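PDB 4NAR: putative uronate isomerase from Thermotoga maritima, which is of unconfirmed function but may have lactate racemase activity, as assigned to related proteins. Local coordinates for residues 179-184 / 352-357; 136-141 / 145-150; 223-226 / 230-233; 269-274 / 290-295. All coordinates share one frame; numbering follows the deposited sequence.

Interaction 1. Residues 179-184 / 352-357. With SO4 (sulfate ion), chain B.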
loop_
_atom_site.group_PDB
_atom_site.type_symbol
_atom_site.label_atom_id
_atom_site.label_comp_id
_atom_site.label_asym_id
_atom_site.label_seq_id
_atom_site.Cartn_x
_atom_site.Cartn_y
_atom_site.Cartn_z
ATOM N N PHE A 179 12.864 0.519 -3.654
ATOM C CA PHE A 179 11.982 -0.589 -4.011
ATOM C C PHE A 179 10.926 -0.175 -5.038
ATOM O O PHE A 179 10.585 -0.955 -5.930
ATOM C CB PHE A 179 11.404 -1.337 -2.789
ATOM C CG PHE A 179 10.113 -0.770 -2.237
ATOM C CD1 PHE A 179 8.904 -0.907 -2.921
ATOM C CD2 PHE A 179 10.096 -0.176 -0.979
ATOM C CE1 PHE A 179 7.718 -0.413 -2.393
ATOM C CE2 PHE A 179 8.906 0.313 -0.435
ATOM C CZ PHE A 179 7.715 0.194 -1.145
ATOM N N HIS A 180 10.422 1.049 -4.915
ATOM C CA HIS A 180 9.452 1.548 -5.888
ATOM C C HIS A 180 10.047 1.576 -7.301
ATOM O O HIS A 180 9.387 1.187 -8.270
ATOM C CB HIS A 180 8.926 2.928 -5.487
ATOM C CG HIS A 180 7.804 2.878 -4.497
ATOM N ND1 HIS A 180 6.563 2.354 -4.801
ATOM C CD2 HIS A 180 7.730 3.297 -3.209
ATOM C CE1 HIS A 180 5.775 2.445 -3.743
ATOM N NE2 HIS A 180 6.460 3.015 -2.764
ATOM N N TRP A 181 11.300 2.011 -7.414
ATOM C CA TRP A 181 11.947 2.073 -8.714
ATOM C C TRP A 181 12.265 0.682 -9.260
ATOM O O TRP A 181 12.085 0.424 -10.452
ATOM C CB TRP A 181 13.219 2.922 -8.642
ATOM C CG TRP A 181 13.790 3.229 -9.997
ATOM C CD1 TRP A 181 14.998 2.809 -10.496
ATOM C CD2 TRP A 181 13.172 3.996 -11.039
ATOM N NE1 TRP A 181 15.167 3.275 -11.780
ATOM C CE2 TRP A 181 14.054 4.013 -12.143
ATOM C CE3 TRP A 181 11.956 4.693 -11.149
ATOM C CZ2 TRP A 181 13.770 4.680 -13.339
ATOM C CZ3 TRP A 181 11.664 5.361 -12.345
ATOM C CH2 TRP A 181 12.570 5.349 -13.420
ATOM N N ALA A 182 12.761 -0.200 -8.390
ATOM C CA ALA A 182 13.007 -1.596 -8.748
ATOM C C ALA A 182 11.723 -2.208 -9.309
ATOM O O ALA A 182 11.743 -2.882 -10.348
ATOM C CB ALA A 182 13.482 -2.391 -7.521
ATOM N N ALA A 183 10.610 -1.946 -8.627
ATOM C CA ALA A 183 9.317 -2.503 -9.013
ATOM C C ALA A 183 8.862 -1.992 -10.369
ATOM O O ALA A 183 8.383 -2.760 -11.204
ATOM C CB ALA A 183 8.255 -2.190 -7.941
ATOM N N VAL A 184 8.986 -0.691 -10.586
ATOM C CA VAL A 184 8.471 -0.105 -11.818
ATOM C C VAL A 184 9.279 -0.525 -13.068
ATOM O O VAL A 184 8.740 -0.557 -14.187
ATOM C CB VAL A 184 8.307 1.433 -11.722
ATOM C CG1 VAL A 184 9.635 2.142 -12.049
ATOM C CG2 VAL A 184 7.153 1.909 -12.647
ATOM N N HIS A 352 5.490 6.370 -9.435
ATOM C CA HIS A 352 4.045 6.581 -9.303
ATOM C C HIS A 352 3.396 6.988 -10.632
ATOM O O HIS A 352 2.391 6.415 -11.075
ATOM C CB HIS A 352 3.782 7.678 -8.277
ATOM C CG HIS A 352 2.431 8.325 -8.414
ATOM N ND1 HIS A 352 1.263 7.701 -8.044
ATOM C CD2 HIS A 352 2.081 9.558 -8.862
ATOM C CE1 HIS A 352 0.237 8.520 -8.262
ATOM N NE2 HIS A 352 0.709 9.643 -8.762
ATOM N N VAL A 353 3.995 8.000 -11.243
ATOM C CA VAL A 353 3.558 8.547 -12.517
ATOM C C VAL A 353 3.493 7.470 -13.635
ATOM O O VAL A 353 2.494 7.351 -14.333
ATOM C CB VAL A 353 4.460 9.775 -12.851
ATOM C CG1 VAL A 353 4.896 9.783 -14.294
ATOM C CG2 VAL A 353 3.770 11.072 -12.407
ATOM N N ILE A 354 4.537 6.665 -13.779
ATOM C CA ILE A 354 4.517 5.568 -14.737
ATOM C C ILE A 354 3.425 4.570 -14.368
ATOM O O ILE A 354 2.670 4.103 -15.233
ATOM C CB ILE A 354 5.849 4.810 -14.744
ATOM C CG1 ILE A 354 7.012 5.755 -15.081
ATOM C CG2 ILE A 354 5.786 3.619 -15.724
ATOM C CD1 ILE A 354 8.413 5.148 -14.840
ATOM N N ASN A 355 3.360 4.238 -13.081
ATOM C CA ASN A 355 2.358 3.316 -12.574
ATOM C C ASN A 355 0.927 3.711 -12.974
ATOM O O ASN A 355 0.144 2.879 -13.468
ATOM C CB ASN A 355 2.494 3.196 -11.057
ATOM C CG ASN A 355 3.624 2.252 -10.645
ATOM O OD1 ASN A 355 4.000 1.340 -11.408
ATOM N ND2 ASN A 355 4.158 2.452 -9.430
ATOM N N VAL A 356 0.597 4.983 -12.768
ATOM C CA VAL A 356 -0.708 5.491 -13.158
ATOM C C VAL A 356 -0.908 5.506 -14.686
ATOM O O VAL A 356 -1.930 4.999 -15.190
ATOM C CB VAL A 356 -0.967 6.903 -12.610
ATOM C CG1 VAL A 356 -2.279 7.464 -13.191
ATOM C CG2 VAL A 356 -0.997 6.898 -11.073
ATOM N N ARG A 357 0.062 6.058 -15.419
ATOM C CA ARG A 357 -0.129 6.296 -16.852
ATOM C C ARG A 357 -0.202 5.003 -17.675
ATOM O O ARG A 357 -0.939 4.924 -18.672
ATOM C CB ARG A 357 0.929 7.246 -17.431
ATOM C CG ARG A 357 0.509 7.808 -18.779
ATOM C CD ARG A 357 -0.761 8.665 -18.627
ATOM N NE ARG A 357 -1.409 9.038 -19.895
ATOM C CZ ARG A 357 -2.201 8.229 -20.610
ATOM N NH1 ARG A 357 -2.438 6.973 -20.212
ATOM N NH2 ARG A 357 -2.757 8.672 -21.737
HETATM S S SO4 B . 4.168 4.906 -0.292
HETATM O O1 SO4 B . 5.003 3.703 -0.445
HETATM O O2 SO4 B . 3.783 5.049 1.122
HETATM O O3 SO4 B . 4.924 6.081 -0.749
HETATM O O4 SO4 B . 2.951 4.767 -1.120
HETATM O O HOH W 1 6.515 0.916 -8.137
#
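Val184 and Ile354 meet through their CG2 methyls, 3.8 Å apart, the two side chains crossing at about a right angle. The same Val184 CG2, set anti to the backbone N, also lies 3.4 Å from Asn355 OD1, while Ile354 CD1 approaches Trp181 CZ3 on the other helix at 4.1 Å. No direct hydrogen bond joins the segments; one water spans them, donating to His180 O and accepting from Asn355 ND2 at 3.1 Å. This is helix-helix packing, helix 173-186 from the family's N-terminal region lying against helix 347-357 with local axes 10.3 Å apart at 36°. On the sulfate side, His180 NE2 donates to sulfate O1 (2.8 Å, 163°), which sits at the ring edge and in its plane. Phe179 CE1 lies over one face of the imidazole, and Ser156 OG makes a weak hydrogen bond to ND1. A leucine in place of His180 would probably leave sulfate O1 without this donor and Ser156 without its ring partner. Thr72, Trp283 and Asn348 also bind the anion, probably acquired from the crystallisation liquor. Farther out, Asp125 takes the indole N-H of Trp181, and Leu339 of helix 332-341 touches its side chain.

Interaction 2. Residues 136-141 / 145-150. With ACT (acetate ion), chain E.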
loop_
_atom_site.group_PDB
_atom_site.type_symbol
_atom_site.label_atom_id
_atom_site.label_comp_id
_atom_site.label_asym_id
_atom_site.label_seq_id
_atom_site.Cartn_x
_atom_site.Cartn_y
_atom_site.Cartn_z
ATOM N N ARG A 136 12.059 4.992 15.245
ATOM C CA ARG A 136 12.913 4.556 16.352
ATOM C C ARG A 136 12.108 3.841 17.444
ATOM O O ARG A 136 12.685 3.137 18.285
ATOM C CB ARG A 136 13.735 5.714 16.918
ATOM C CG ARG A 136 12.910 6.944 17.226
ATOM C CD ARG A 136 13.768 7.998 17.903
ATOM N NE ARG A 136 13.110 8.481 19.118
ATOM C CZ ARG A 136 13.520 8.216 20.357
ATOM N NH1 ARG A 136 14.612 7.487 20.565
ATOM N NH2 ARG A 136 12.841 8.698 21.393
ATOM N N LEU A 137 10.782 3.985 17.400
ATOM C CA LEU A 137 9.907 3.255 18.325
ATOM C C LEU A 137 10.133 1.747 18.323
ATOM O O LEU A 137 10.047 1.111 19.376
ATOM C CB LEU A 137 8.429 3.551 18.074
ATOM C CG LEU A 137 7.804 4.726 18.835
ATOM C CD1 LEU A 137 6.441 5.033 18.221
ATOM C CD2 LEU A 137 7.653 4.409 20.325
ATOM N N LEU A 138 10.432 1.175 17.156
ATOM C CA LEU A 138 10.746 -0.253 17.070
ATOM C C LEU A 138 11.797 -0.738 18.059
ATOM O O LEU A 138 11.819 -1.926 18.385
ATOM C CB LEU A 138 11.201 -0.636 15.666
ATOM C CG LEU A 138 10.056 -0.665 14.662
ATOM C CD1 LEU A 138 10.553 -1.283 13.362
ATOM C CD2 LEU A 138 8.845 -1.416 15.234
ATOM N N PHE A 139 12.659 0.164 18.535
ATOM C CA PHE A 139 13.816 -0.248 19.336
ATOM C C PHE A 139 13.791 0.214 20.783
ATOM O O PHE A 139 14.791 0.091 21.489
ATOM C CB PHE A 139 15.115 0.173 18.643
ATOM C CG PHE A 139 15.115 -0.158 17.181
ATOM C CD1 PHE A 139 15.212 -1.487 16.756
ATOM C CD2 PHE A 139 14.944 0.840 16.234
ATOM C CE1 PHE A 139 15.172 -1.807 15.402
ATOM C CE2 PHE A 139 14.900 0.530 14.874
ATOM C CZ PHE A 139 15.010 -0.801 14.455
ATOM N N GLU A 140 12.652 0.739 21.217
ATOM C CA GLU A 140 12.470 1.124 22.618
ATOM C C GLU A 140 12.164 -0.097 23.491
ATOM O O GLU A 140 12.073 -1.216 22.979
ATOM C CB GLU A 140 11.375 2.179 22.740
ATOM C CG GLU A 140 11.402 3.137 21.571
ATOM C CD GLU A 140 11.207 4.573 21.983
ATOM O OE1 GLU A 140 10.535 4.803 23.018
ATOM O OE2 GLU A 140 11.733 5.465 21.272
ATOM N N ASP A 141 12.020 0.114 24.798
ATOM C CA ASP A 141 11.822 -1.002 25.727
ATOM C C ASP A 141 10.423 -1.636 25.661
ATOM O O ASP A 141 9.670 -1.598 26.637
ATOM C CB ASP A 141 12.149 -0.570 27.170
ATOM C CG ASP A 141 11.362 0.678 27.615
ATOM O OD1 ASP A 141 10.601 1.247 26.794
ATOM O OD2 ASP A 141 11.512 1.099 28.791
ATOM N N ILE A 145 5.766 -6.426 20.248
ATOM C CA ILE A 145 5.342 -5.556 19.170
ATOM C C ILE A 145 4.441 -6.360 18.249
ATOM O O ILE A 145 4.831 -7.424 17.754
ATOM C CB ILE A 145 6.527 -5.028 18.376
ATOM C CG1 ILE A 145 7.544 -4.385 19.322
ATOM C CG2 ILE A 145 6.041 -4.013 17.346
ATOM C CD1 ILE A 145 8.693 -3.682 18.608
ATOM N N PHE A 146 3.236 -5.848 18.023
ATOM C CA PHE A 146 2.236 -6.540 17.231
ATOM C C PHE A 146 2.021 -5.764 15.960
ATOM O O PHE A 146 1.656 -4.594 15.994
ATOM C CB PHE A 146 0.931 -6.606 18.012
ATOM C CG PHE A 146 1.085 -7.219 19.375
ATOM C CD1 PHE A 146 1.233 -6.416 20.494
ATOM C CD2 PHE A 146 1.099 -8.606 19.534
ATOM C CE1 PHE A 146 1.381 -6.982 21.761
ATOM C CE2 PHE A 146 1.251 -9.175 20.788
ATOM C CZ PHE A 146 1.388 -8.361 21.907
ATOM N N PHE A 147 2.267 -6.401 14.834
ATOM C CA PHE A 147 2.057 -5.743 13.562
ATOM C C PHE A 147 0.772 -6.316 12.944
ATOM O O PHE A 147 0.755 -7.469 12.495
ATOM C CB PHE A 147 3.229 -6.018 12.618
ATOM C CG PHE A 147 4.570 -5.522 13.114
ATOM C CD1 PHE A 147 5.114 -4.333 12.624
ATOM C CD2 PHE A 147 5.316 -6.270 14.041
ATOM C CE1 PHE A 147 6.377 -3.881 13.061
ATOM C CE2 PHE A 147 6.568 -5.830 14.481
ATOM C CZ PHE A 147 7.102 -4.640 13.986
ATOM N N ILE A 148 -0.298 -5.526 12.928
ATOM C CA ILE A 148 -1.539 -5.954 12.290
ATOM C C ILE A 148 -1.494 -5.470 10.841
ATOM O O ILE A 148 -1.687 -4.278 10.545
ATOM C CB ILE A 148 -2.784 -5.380 13.006
ATOM C CG1 ILE A 148 -2.699 -5.648 14.515
ATOM C CG2 ILE A 148 -4.060 -5.968 12.411
ATOM C CD1 ILE A 148 -3.791 -4.964 15.331
ATOM N N ASN A 149 -1.211 -6.386 9.926
ATOM C CA ASN A 149 -1.068 -6.012 8.522
ATOM C C ASN A 149 -2.144 -6.703 7.678
ATOM O O ASN A 149 -2.867 -7.562 8.178
ATOM C CB ASN A 149 0.345 -6.371 8.044
ATOM C CG ASN A 149 0.714 -7.830 8.351
ATOM O OD1 ASN A 149 0.623 -8.693 7.473
ATOM N ND2 ASN A 149 1.143 -8.104 9.599
ATOM N N GLY A 150 -2.257 -6.343 6.407
ATOM C CA GLY A 150 -3.285 -6.922 5.562
ATOM C C GLY A 150 -2.782 -7.211 4.161
ATOM O O GLY A 150 -1.978 -6.430 3.596
HETATM C C ACT E . 0.468 -3.288 4.894
HETATM O O ACT E . 0.825 -3.649 3.758
HETATM O OXT ACT E . -0.121 -4.167 5.549
HETATM C CH3 ACT E . 0.737 -1.898 5.406
#
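Leu138 reaches strand 145-150 with one methyl, CD2, which touches both Phe147 and Ile145. It lies 3.9 Å from Phe147 CZ, approaching the ring obliquely, and 4.1 Å from Ile145 CD1, where the two aliphatic side chains cross at about a right angle. Ile145 CD1 also comes within 3.6 Å of Leu138 O, so the end of the isoleucine lies against the backbone of the short 3-10 turn as well as the leucine side chain. With CG anti to the carbonyl carbon (chi1 -73°), the leucine carries its branch toward the strand although its CB does not head there. All three residues are buried, and the contact holds by apolar packing without a hydrogen bond between the segments.

The other side of the loop is looser and more exposed. Arg136 NH2 and Glu140 OE2 are 3.4 Å apart, with the oxygen above the guanidinium face, so the pair is joined by charge alone and no N-H points at it. Asp141, also exposed, forms a salt bridge with Lys31. At the far end of the strand, Gly150 N donates to acetate OXT over 3.2 Å at 170°; Arg41 and Gly161 hold the same ion.

Strand 144-150 runs parallel to its neighbours 31-36 and 217-227 in the mixed sheet. Phe146 packs on helix 45-58, while Phe147 meets Phe245 of helix 241-259 edge-to-face.

Interaction 3. Residues 223-226 / 230-233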
loop_
_atom_site.group_PDB
_atom_site.type_symbol
_atom_site.label_atom_id
_atom_site.label_comp_id
_atom_site.label_asym_id
_atom_site.label_seq_id
_atom_site.Cartn_x
_atom_site.Cartn_y
_atom_site.Cartn_z
HETATM N N MSE A 223 -3.906 -10.179 8.079
HETATM C CA MSE A 223 -5.317 -10.290 7.739
HETATM C C MSE A 223 -5.536 -10.558 6.255
HETATM O O MSE A 223 -4.777 -10.084 5.400
HETATM C CB MSE A 223 -6.028 -8.983 8.079
HETATM C CG MSE A 223 -6.110 -8.650 9.566
HETATM SE SE MSE A 223 -6.848 -6.854 9.795
HETATM C CE MSE A 223 -5.542 -5.809 8.806
ATOM N N VAL A 224 -6.595 -11.302 5.950
ATOM C CA VAL A 224 -7.102 -11.392 4.582
ATOM C C VAL A 224 -8.628 -11.219 4.638
ATOM O O VAL A 224 -9.294 -11.744 5.548
ATOM C CB VAL A 224 -6.710 -12.729 3.900
ATOM C CG1 VAL A 224 -7.084 -12.711 2.427
ATOM C CG2 VAL A 224 -5.221 -12.992 4.047
ATOM N N TYR A 225 -9.187 -10.480 3.682
ATOM C CA TYR A 225 -10.607 -10.169 3.717
ATOM C C TYR A 225 -11.150 -9.872 2.323
ATOM O O TYR A 225 -10.401 -9.603 1.376
ATOM C CB TYR A 225 -10.867 -8.956 4.612
ATOM C CG TYR A 225 -9.881 -7.853 4.323
ATOM C CD1 TYR A 225 -8.673 -7.795 5.006
ATOM C CD2 TYR A 225 -10.135 -6.883 3.346
ATOM C CE1 TYR A 225 -7.737 -6.803 4.732
ATOM C CE2 TYR A 225 -9.203 -5.876 3.068
ATOM C CZ TYR A 225 -8.004 -5.848 3.763
ATOM O OH TYR A 225 -7.060 -4.870 3.517
ATOM N N GLU A 226 -12.474 -9.919 2.218
ATOM C CA GLU A 226 -13.162 -9.434 1.033
ATOM C C GLU A 226 -13.825 -8.106 1.349
ATOM O O GLU A 226 -14.128 -7.810 2.512
ATOM C CB GLU A 226 -14.222 -10.428 0.579
ATOM C CG GLU A 226 -13.650 -11.697 0.013
ATOM C CD GLU A 226 -14.586 -12.869 0.212
ATOM O OE1 GLU A 226 -15.632 -12.692 0.889
ATOM O OE2 GLU A 226 -14.273 -13.964 -0.305
ATOM N N GLU A 230 -19.488 -4.315 2.727
ATOM C CA GLU A 230 -18.748 -4.263 3.974
ATOM C C GLU A 230 -17.495 -5.135 3.848
ATOM O O GLU A 230 -17.303 -5.847 2.846
ATOM C CB GLU A 230 -19.612 -4.767 5.134
ATOM C CG GLU A 230 -20.604 -3.747 5.667
ATOM C CD GLU A 230 -21.012 -4.019 7.116
ATOM O OE1 GLU A 230 -20.604 -3.238 8.007
ATOM O OE2 GLU A 230 -21.735 -5.013 7.361
ATOM N N VAL A 231 -16.649 -5.078 4.872
ATOM C CA VAL A 231 -15.474 -5.934 4.937
ATOM C C VAL A 231 -15.874 -7.294 5.509
ATOM O O VAL A 231 -16.433 -7.379 6.605
ATOM C CB VAL A 231 -14.346 -5.281 5.792
ATOM C CG1 VAL A 231 -13.276 -6.306 6.191
ATOM C CG2 VAL A 231 -13.731 -4.098 5.051
ATOM N N ILE A 232 -15.592 -8.352 4.753
ATOM C CA ILE A 232 -15.815 -9.721 5.209
ATOM C C ILE A 232 -14.468 -10.317 5.577
ATOM O O ILE A 232 -13.677 -10.661 4.688
ATOM C CB ILE A 232 -16.448 -10.602 4.091
ATOM C CG1 ILE A 232 -17.676 -9.911 3.501
ATOM C CG2 ILE A 232 -16.831 -11.986 4.623
ATOM C CD1 ILE A 232 -17.511 -9.544 2.052
ATOM N N PRO A 233 -14.183 -10.417 6.886
ATOM C CA PRO A 233 -12.928 -11.051 7.313
ATOM C C PRO A 233 -12.898 -12.506 6.837
ATOM O O PRO A 233 -13.935 -13.180 6.859
ATOM C CB PRO A 233 -13.004 -11.005 8.844
ATOM C CG PRO A 233 -13.945 -9.880 9.154
ATOM C CD PRO A 233 -14.955 -9.865 8.015
#
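Glu226 and Ile232 form an antiparallel hydrogen-bonded pair in the beta hairpin of strands 217-227 and 231-240. The two backbone bonds are mutual: Glu226 N donates to Ile232 O at 2.8 Å, and Ile232 N returns a bond to Glu226 O at 2.7 Å. Glu226 O additionally receives a CA-H...O contact from Val231 CA at 3.3 Å. Tyr225 and Pro233 make the adjoining non-hydrogen-bonded pair, CA to CA 4.4 Å.

Side-chain contacts flank the backbone ladder. The methylene carbon CB of Glu226 lies 3.7 Å from Ile232 CD1, the side chains crossing at a slant. Val231 CG1 packs 3.9 Å from Tyr225 CB, again at an oblique angle. The tyrosine CG stands between its backbone N and carbonyl carbon (chi1 46°), and the ring is carried away from the second strand.

The carboxylate has its polar partner outside the two segments: Glu226 OE2 forms a salt bridge with Arg234 NH1.

The hairpin lies toward one side of the mixed sheet: strand 217-227 pairs on its other side with 144-150, strand 231-240 with 5-6, and helix 241-259 packs on Val224 and Glu226.

Interaction 4. Residues 269-274 / 290-295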
loop_
_atom_site.group_PDB
_atom_site.type_symbol
_atom_site.label_atom_id
_atom_site.label_comp_id
_atom_site.label_asym_id
_atom_site.label_seq_id
_atom_site.Cartn_x
_atom_site.Cartn_y
_atom_site.Cartn_z
ATOM N N ARG A 269 -13.467 -1.485 -23.044
ATOM C CA ARG A 269 -13.282 -0.211 -23.731
ATOM C C ARG A 269 -13.467 0.942 -22.736
ATOM O O ARG A 269 -12.887 2.021 -22.889
ATOM C CB ARG A 269 -14.217 -0.093 -24.943
ATOM C CG ARG A 269 -14.995 1.223 -25.012
ATOM C CD ARG A 269 -15.149 1.753 -26.440
ATOM N NE ARG A 269 -13.862 2.034 -27.089
ATOM C CZ ARG A 269 -13.082 3.091 -26.830
ATOM N NH1 ARG A 269 -13.430 3.993 -25.910
ATOM N NH2 ARG A 269 -11.940 3.239 -27.494
ATOM N N ARG A 270 -14.254 0.689 -21.697
ATOM C CA ARG A 270 -14.513 1.684 -20.659
ATOM C C ARG A 270 -14.583 1.002 -19.296
ATOM O O ARG A 270 -15.281 -0.005 -19.125
ATOM C CB ARG A 270 -15.831 2.425 -20.924
ATOM C CG ARG A 270 -15.683 3.754 -21.653
ATOM C CD ARG A 270 -16.721 3.933 -22.770
ATOM N NE ARG A 270 -18.099 3.810 -22.297
ATOM C CZ ARG A 270 -18.858 4.832 -21.905
ATOM N NH1 ARG A 270 -18.374 6.071 -21.911
ATOM N NH2 ARG A 270 -20.101 4.615 -21.495
ATOM N N ALA A 271 -13.852 1.549 -18.332
ATOM C CA ALA A 271 -13.937 1.092 -16.947
ATOM C C ALA A 271 -14.038 2.309 -16.043
ATOM O O ALA A 271 -13.181 3.207 -16.097
ATOM C CB ALA A 271 -12.717 0.242 -16.573
ATOM N N VAL A 272 -15.093 2.363 -15.233
ATOM C CA VAL A 272 -15.195 3.406 -14.219
ATOM C C VAL A 272 -14.830 2.804 -12.871
ATOM O O VAL A 272 -15.531 1.917 -12.365
ATOM C CB VAL A 272 -16.606 4.031 -14.134
ATOM C CG1 VAL A 272 -16.692 5.015 -12.966
ATOM C CG2 VAL A 272 -16.969 4.732 -15.443
ATOM N N GLN A 273 -13.717 3.272 -12.308
ATOM C CA GLN A 273 -13.309 2.863 -10.974
ATOM C C GLN A 273 -13.996 3.758 -9.936
ATOM O O GLN A 273 -13.655 4.933 -9.780
ATOM C CB GLN A 273 -11.782 2.906 -10.845
ATOM C CG GLN A 273 -11.081 1.761 -11.583
ATOM C CD GLN A 273 -11.102 0.442 -10.809
ATOM O OE1 GLN A 273 -11.960 0.214 -9.944
ATOM N NE2 GLN A 273 -10.155 -0.444 -11.131
ATOM N N VAL A 274 -14.977 3.200 -9.237
ATOM C CA VAL A 274 -15.775 3.978 -8.290
ATOM C C VAL A 274 -15.059 4.079 -6.926
ATOM O O VAL A 274 -15.132 3.164 -6.109
ATOM C CB VAL A 274 -17.175 3.346 -8.141
ATOM C CG1 VAL A 274 -18.037 4.130 -7.156
ATOM C CG2 VAL A 274 -17.837 3.217 -9.518
ATOM N N TYR A 290 -3.993 0.865 -11.693
ATOM C CA TYR A 290 -3.114 -0.305 -11.521
ATOM C C TYR A 290 -3.868 -1.631 -11.624
ATOM O O TYR A 290 -3.351 -2.600 -12.196
ATOM C CB TYR A 290 -2.384 -0.304 -10.174
ATOM C CG TYR A 290 -1.856 1.030 -9.712
ATOM C CD1 TYR A 290 -1.284 1.937 -10.603
ATOM C CD2 TYR A 290 -1.926 1.387 -8.370
ATOM C CE1 TYR A 290 -0.802 3.151 -10.166
ATOM C CE2 TYR A 290 -1.445 2.610 -7.920
ATOM C CZ TYR A 290 -0.886 3.489 -8.823
ATOM O OH TYR A 290 -0.415 4.708 -8.377
ATOM N N LYS A 291 -5.074 -1.688 -11.054
ATOM C CA LYS A 291 -5.809 -2.959 -10.995
ATOM C C LYS A 291 -6.336 -3.410 -12.353
ATOM O O LYS A 291 -6.828 -4.536 -12.486
ATOM C CB LYS A 291 -6.960 -2.907 -9.984
ATOM C CG LYS A 291 -6.509 -2.688 -8.544
ATOM C CD LYS A 291 -5.485 -3.726 -8.125
ATOM C CE LYS A 291 -5.701 -4.162 -6.679
ATOM N NZ LYS A 291 -5.424 -3.116 -5.636
ATOM N N LEU A 292 -6.204 -2.547 -13.359
ATOM C CA LEU A 292 -6.698 -2.859 -14.693
ATOM C C LEU A 292 -5.579 -3.035 -15.730
ATOM O O LEU A 292 -5.843 -3.027 -16.935
ATOM C CB LEU A 292 -7.687 -1.776 -15.137
ATOM C CG LEU A 292 -8.944 -1.657 -14.245
ATOM C CD1 LEU A 292 -9.805 -0.433 -14.594
ATOM C CD2 LEU A 292 -9.782 -2.959 -14.281
ATOM N N GLN A 293 -4.340 -3.214 -15.276
ATOM C CA GLN A 293 -3.191 -3.195 -16.199
ATOM C C GLN A 293 -2.573 -4.540 -16.596
ATOM O O GLN A 293 -1.582 -4.562 -17.335
ATOM C CB GLN A 293 -2.086 -2.275 -15.671
ATOM C CG GLN A 293 -2.428 -0.796 -15.751
ATOM C CD GLN A 293 -1.261 0.088 -15.335
ATOM O OE1 GLN A 293 -0.084 -0.218 -15.620
ATOM N NE2 GLN A 293 -1.578 1.185 -14.637
ATOM N N ARG A 294 -3.121 -5.654 -16.111
ATOM C CA ARG A 294 -2.752 -6.939 -16.697
ATOM C C ARG A 294 -2.984 -6.918 -18.207
ATOM O O ARG A 294 -3.909 -6.242 -18.699
ATOM C CB ARG A 294 -3.476 -8.099 -16.020
ATOM C CG ARG A 294 -2.750 -8.496 -14.748
ATOM C CD ARG A 294 -3.105 -9.870 -14.254
ATOM N NE ARG A 294 -2.167 -10.245 -13.204
ATOM C CZ ARG A 294 -2.376 -11.205 -12.307
ATOM N NH1 ARG A 294 -3.503 -11.913 -12.334
ATOM N NH2 ARG A 294 -1.455 -11.447 -11.374
ATOM N N PRO A 295 -2.115 -7.617 -18.957
ATOM C CA PRO A 295 -2.212 -7.515 -20.417
ATOM C C PRO A 295 -3.547 -8.067 -20.910
ATOM O O PRO A 295 -3.994 -9.125 -20.424
ATOM C CB PRO A 295 -1.043 -8.376 -20.917
ATOM C CG PRO A 295 -0.661 -9.252 -19.773
ATOM C CD PRO A 295 -1.003 -8.485 -18.524
#
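Strand 268-274 belongs to the five-stranded parallel sheet, with strands 302-308 and 409-412 beside it, and the type I beta turn Tyr290-Gln293, which starts at the last residue of helix 287-290, packs against one face of it at Ala271 and Gln273. These two strand residues point toward the turn, and Leu292 packs against both. Leu292 CD1 lies 3.6 Å from Ala271 CB and 3.5 Å from Gln273 NE2. The leucine and glutamine side chains come from opposite directions, and Gln273 NE2 also lies 3.6 Å from Leu292 CG. Gln273 is bent at chi2 (-80°), which turns the amide so that NE2 meets the end of the leucine.

No hydrogen bond passes directly between the two segments, yet the buried amide is satisfied at both ends: NE2 donates to Gly288 O, and OE1 accepts from Gly416 N. An alanine at Gln273 would probably leave Gly288 O and Gly416 N without these partners and open a gap beside Leu292. Lys291 sends its ammonium away from the strand to Gly416 O, while Leu292 also packs on Ile304 and Ile412 of the flanking strands. The turn itself is closed by a backbone bond from Gln293 N to Tyr290 O, 3.3 Å long. Beside Leu292, Lys291 CB stands 4.2 Å from Gln273 NE2.

Overall arrangement
From the N terminus, interaction 2 comes first and closes a short loop leading into strand 144-150 of the mixed sheet. Interaction 1 then opens on helix 173-186 and closes 168 residues later on helix 347-357, a long loop within which interactions 3 and 4 are nested in series. Interaction 3 closes a tight hairpin at strands 217-227 and 231-240; interaction 4 joins the parallel sheet to a following turn. Interactions 2 and 3 meet in neighbouring strands, Asn149 O lying 2.8 Å from Met223 N. Interactions 1 and 4 touch where Gln293 NE2 reaches Asn355 O, linking helix 347-357 to the turn that packs on the parallel sheet.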